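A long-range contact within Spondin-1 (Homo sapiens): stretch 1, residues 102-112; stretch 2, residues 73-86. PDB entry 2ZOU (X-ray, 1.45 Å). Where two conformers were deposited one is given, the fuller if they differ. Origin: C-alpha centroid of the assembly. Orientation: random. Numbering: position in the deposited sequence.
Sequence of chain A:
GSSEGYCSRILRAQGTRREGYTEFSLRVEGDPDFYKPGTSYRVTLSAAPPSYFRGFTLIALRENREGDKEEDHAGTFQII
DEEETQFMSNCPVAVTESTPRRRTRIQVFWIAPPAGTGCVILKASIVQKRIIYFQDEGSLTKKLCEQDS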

# COMPACT_ATOMS: atom_id res chain seq x y z
N ARG A 102 -3.11 16.61 7.58
CA ARG A 102 -2.97 16.70 6.11
C ARG A 102 -1.55 16.32 5.72
O ARG A 102 -0.58 16.84 6.29
CB ARG A 102 -3.27 18.11 5.59
CG ARG A 102 -4.71 18.58 5.78
CD ARG A 102 -4.95 19.90 5.06
NE ARG A 102 -6.27 20.44 5.36
CZ ARG A 102 -6.87 21.41 4.67
NH1 ARG A 102 -6.28 21.94 3.60
NH2 ARG A 102 -8.08 21.83 5.03
N ARG A 103 -1.43 15.40 4.77
CA ARG A 103 -0.13 14.96 4.24
C ARG A 103 -0.18 14.92 2.73
O ARG A 103 -1.24 14.74 2.15
CB ARG A 103 0.26 13.59 4.79
CG ARG A 103 0.55 13.58 6.29
CD ARG A 103 0.81 12.16 6.78
NE ARG A 103 1.16 12.10 8.21
CZ ARG A 103 0.27 11.95 9.18
NH1 ARG A 103 -1.02 11.85 8.88
NH2 ARG A 103 0.66 11.90 10.45
N THR A 104 0.99 15.07 2.11
CA THR A 104 1.08 14.96 0.66
C THR A 104 1.93 13.76 0.23
O THR A 104 1.93 13.39 -0.94
CB THR A 104 1.65 16.23 0.02
OG1 THR A 104 2.95 16.49 0.58
CG2 THR A 104 0.72 17.42 0.26
N ARG A 105 2.64 13.16 1.19
CA ARG A 105 3.46 11.98 0.90
C ARG A 105 3.68 11.19 2.17
O ARG A 105 3.95 11.76 3.22
CB ARG A 105 4.82 12.39 0.31
CG ARG A 105 5.78 11.21 0.01
CD ARG A 105 7.11 11.68 -0.59
NE ARG A 105 8.03 10.58 -0.91
CZ ARG A 105 8.89 10.05 -0.04
NH1 ARG A 105 8.94 10.53 1.20
NH2 ARG A 105 9.71 9.06 -0.40
N ILE A 106 3.56 9.87 2.06
CA ILE A 106 4.11 8.97 3.08
C ILE A 106 4.96 7.90 2.40
O ILE A 106 4.85 7.67 1.19
CB ILE A 106 3.02 8.32 3.99
CG1 ILE A 106 2.05 7.44 3.19
CG2 ILE A 106 2.32 9.40 4.84
CD1 ILE A 106 2.53 6.02 2.98
N GLN A 107 5.82 7.26 3.19
CA GLN A 107 6.70 6.21 2.66
C GLN A 107 6.86 5.12 3.69
O GLN A 107 6.80 5.38 4.89
CB GLN A 107 8.09 6.79 2.35
CG GLN A 107 8.68 7.52 3.55
CD GLN A 107 10.05 8.10 3.29
OE1 GLN A 107 10.59 8.04 2.19
NE2 GLN A 107 10.61 8.69 4.34
N VAL A 108 7.04 3.90 3.21
CA VAL A 108 7.25 2.73 4.06
C VAL A 108 8.14 1.76 3.29
O VAL A 108 8.19 1.83 2.07
CB VAL A 108 5.90 2.09 4.43
CG1 VAL A 108 5.24 1.41 3.21
CG2 VAL A 108 6.03 1.17 5.64
N PHE A 109 8.86 0.88 3.98
CA PHE A 109 9.50 -0.22 3.28
C PHE A 109 8.54 -1.39 3.16
O PHE A 109 7.74 -1.65 4.07
CB PHE A 109 10.74 -0.71 4.02
CG PHE A 109 11.91 0.23 3.94
CD1 PHE A 109 12.45 0.59 2.69
CD2 PHE A 109 12.49 0.75 5.10
CE1 PHE A 109 13.53 1.46 2.61
CE2 PHE A 109 13.59 1.62 5.01
CZ PHE A 109 14.09 1.96 3.77
N TRP A 110 8.67 -2.10 2.04
CA TRP A 110 8.02 -3.39 1.84
C TRP A 110 9.11 -4.38 1.47
O TRP A 110 9.83 -4.18 0.48
CB TRP A 110 6.96 -3.31 0.76
CG TRP A 110 6.29 -4.62 0.50
CD1 TRP A 110 5.37 -5.24 1.28
CD2 TRP A 110 6.48 -5.46 -0.64
NE1 TRP A 110 4.97 -6.42 0.71
CE2 TRP A 110 5.63 -6.58 -0.48
CE3 TRP A 110 7.28 -5.37 -1.79
CZ2 TRP A 110 5.56 -7.61 -1.43
CZ3 TRP A 110 7.21 -6.39 -2.73
CH2 TRP A 110 6.35 -7.49 -2.55
N ILE A 111 9.24 -5.43 2.26
CA ILE A 111 10.25 -6.45 2.06
C ILE A 111 9.60 -7.61 1.32
O ILE A 111 8.63 -8.19 1.81
CB ILE A 111 10.84 -6.93 3.39
CG1 ILE A 111 11.38 -5.73 4.19
CG2 ILE A 111 11.94 -8.00 3.11
CD1 ILE A 111 11.82 -6.06 5.62
N ALA A 112 10.12 -7.93 0.13
CA ALA A 112 9.47 -8.86 -0.77
C ALA A 112 9.49 -10.29 -0.23
O ALA A 112 10.46 -10.71 0.41
CB ALA A 112 10.10 -8.81 -2.16
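Stretch 2, residues 73-86: HAGTFQIIDEEETQ

The strand around 76-79 runs antiparallel to strand 105-111, their axes at 145° and 4.6 Å apart at closest approach. The backbones pair at Phe109 with Gln78 (Gln78 N to Phe109 O 2.8 Å, Gln78 O to Phe109 N 3.0 Å) and at Ile111 with Thr76 (Thr76 O to Ile111 N 2.8 Å, Thr76 N to Ile111 O 3.1 Å). Between these hydrogen-bonded pairs Phe77 faces Trp110, CA to CA 4.4 Å. Gly75, at positive phi, suits the strand's start: a CB there would clash with Trp110 NE1 and Ile111 O.

Apolar side chains fill one face, where Phe77 CE1 lies 3.7 Å from Trp110 CD1, the rings inclined at 54°, and Phe77 CD1 3.8 Å from Val108 CG1. Beyond the pairing, Ile80 lays CD1 over the Phe109 ring, 3.7 Å from its centroid, a CH-pi contact.

At Ile80 direct pairing has ended, and a water links the backbones, accepting from Ile80 N (2.8 Å) and donating to Gln107 O (2.7 Å). Polar side chains complete the contact. Trp110 uses its indole proton, NE1 donating to Ala74 O at 3.0 Å. Asp81 OD2 accepts from Gln107 NE2 at 2.9 Å, while Glu84 OE1 forms a salt bridge with Arg103 NE, also 2.9 Å, opposite charges meeting.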

# COMPACT_ATOMS: atom_id res chain seq x y z
N HIS A 73 -1.99 -11.86 2.76
CA HIS A 73 -1.08 -10.72 2.84
C HIS A 73 0.35 -11.15 2.60
O HIS A 73 0.84 -12.10 3.21
CB HIS A 73 -1.28 -10.03 4.18
CG HIS A 73 -2.59 -9.32 4.29
ND1 HIS A 73 -3.77 -9.95 4.59
CD2 HIS A 73 -2.89 -8.01 4.09
CE1 HIS A 73 -4.75 -9.06 4.58
NE2 HIS A 73 -4.24 -7.88 4.28
N ALA A 74 1.02 -10.47 1.68
CA ALA A 74 2.32 -10.88 1.18
C ALA A 74 3.41 -9.90 1.61
O ALA A 74 3.20 -8.68 1.62
CB ALA A 74 2.28 -10.96 -0.33
N GLY A 75 4.57 -10.44 1.98
CA GLY A 75 5.72 -9.62 2.36
C GLY A 75 5.55 -9.02 3.74
O GLY A 75 4.61 -9.36 4.46
N THR A 76 6.46 -8.11 4.07
CA THR A 76 6.53 -7.49 5.38
C THR A 76 6.75 -5.99 5.20
O THR A 76 7.73 -5.55 4.60
CB THR A 76 7.73 -8.07 6.19
OG1 THR A 76 7.45 -9.42 6.50
CG2 THR A 76 8.00 -7.29 7.50
N PHE A 77 5.82 -5.19 5.71
CA PHE A 77 6.06 -3.76 5.79
C PHE A 77 6.96 -3.42 6.97
O PHE A 77 6.92 -4.07 8.02
CB PHE A 77 4.76 -2.99 5.90
CG PHE A 77 3.94 -3.01 4.66
CD1 PHE A 77 4.28 -2.23 3.55
CD2 PHE A 77 2.79 -3.79 4.60
CE1 PHE A 77 3.49 -2.24 2.39
CE2 PHE A 77 1.99 -3.80 3.45
CZ PHE A 77 2.34 -3.03 2.35
N GLN A 78 7.76 -2.37 6.80
CA GLN A 78 8.59 -1.81 7.85
C GLN A 78 8.43 -0.30 7.91
O GLN A 78 8.61 0.39 6.91
CB GLN A 78 10.05 -2.18 7.65
CG GLN A 78 10.95 -1.68 8.78
CD GLN A 78 12.40 -2.02 8.58
OE1 GLN A 78 12.81 -2.41 7.49
NE2 GLN A 78 13.18 -1.88 9.63
N ILE A 79 8.07 0.22 9.08
CA ILE A 79 7.84 1.63 9.28
C ILE A 79 9.16 2.40 9.14
O ILE A 79 10.19 2.00 9.67
CB ILE A 79 7.19 1.90 10.67
CG1 ILE A 79 5.84 1.18 10.79
CG2 ILE A 79 7.08 3.41 10.97
CD1 ILE A 79 4.77 1.61 9.80
N ILE A 80 9.11 3.49 8.38
CA ILE A 80 10.23 4.42 8.27
C ILE A 80 10.01 5.63 9.19
O ILE A 80 10.89 6.00 9.98
CB ILE A 80 10.41 4.88 6.80
CG1 ILE A 80 10.73 3.68 5.91
CG2 ILE A 80 11.50 5.97 6.68
CD1 ILE A 80 10.72 3.99 4.42
N ASP A 81 8.83 6.22 9.10
CA ASP A 81 8.49 7.43 9.84
C ASP A 81 7.42 7.12 10.87
O ASP A 81 6.23 7.07 10.58
CB ASP A 81 8.01 8.51 8.86
CG ASP A 81 9.06 8.88 7.83
OD1 ASP A 81 10.22 9.18 8.22
OD2 ASP A 81 8.75 8.86 6.62
N GLU A 82 7.87 6.88 12.10
CA GLU A 82 6.98 6.46 13.18
C GLU A 82 5.91 7.49 13.52
O GLU A 82 4.81 7.14 13.98
CB GLU A 82 7.82 6.13 14.42
CG GLU A 82 8.83 4.98 14.22
CD GLU A 82 10.10 5.37 13.44
OE1 GLU A 82 10.26 6.56 13.03
OE2 GLU A 82 10.95 4.47 13.22
N GLU A 83 6.21 8.77 13.30
CA GLU A 83 5.26 9.84 13.60
C GLU A 83 4.22 10.09 12.50
O GLU A 83 3.26 10.85 12.68
CB GLU A 83 5.99 11.15 13.98
CG GLU A 83 6.68 11.12 15.35
CD GLU A 83 5.70 11.09 16.53
OE1 GLU A 83 4.51 11.46 16.36
OE2 GLU A 83 6.12 10.70 17.65
N GLU A 84 4.39 9.41 11.37
CA GLU A 84 3.46 9.57 10.25
C GLU A 84 2.64 8.31 9.98
O GLU A 84 1.52 8.39 9.49
CB GLU A 84 4.21 10.00 8.98
CG GLU A 84 5.28 11.11 9.15
CD GLU A 84 4.75 12.43 9.76
OE1 GLU A 84 3.52 12.69 9.72
OE2 GLU A 84 5.57 13.22 10.28
N THR A 85 3.21 7.15 10.29
CA THR A 85 2.61 5.87 9.92
C THR A 85 2.66 4.88 11.07
O THR A 85 3.55 4.94 11.92
CB THR A 85 3.32 5.25 8.71
OG1 THR A 85 4.68 4.95 9.07
CG2 THR A 85 3.29 6.19 7.49
N GLN A 86 1.69 3.96 11.08
CA GLN A 86 1.68 2.85 12.05
C GLN A 86 0.91 1.69 11.47
O GLN A 86 0.24 1.84 10.45
CB GLN A 86 1.02 3.29 13.37
CG GLN A 86 -0.48 3.59 13.23
CD GLN A 86 -1.12 3.90 14.57
OE1 GLN A 86 -0.70 4.82 15.27
NE2 GLN A 86 -2.12 3.11 14.94
O HOH W 1 6.85 4.81 7.51
O HOH W 2 6.11 8.60 5.83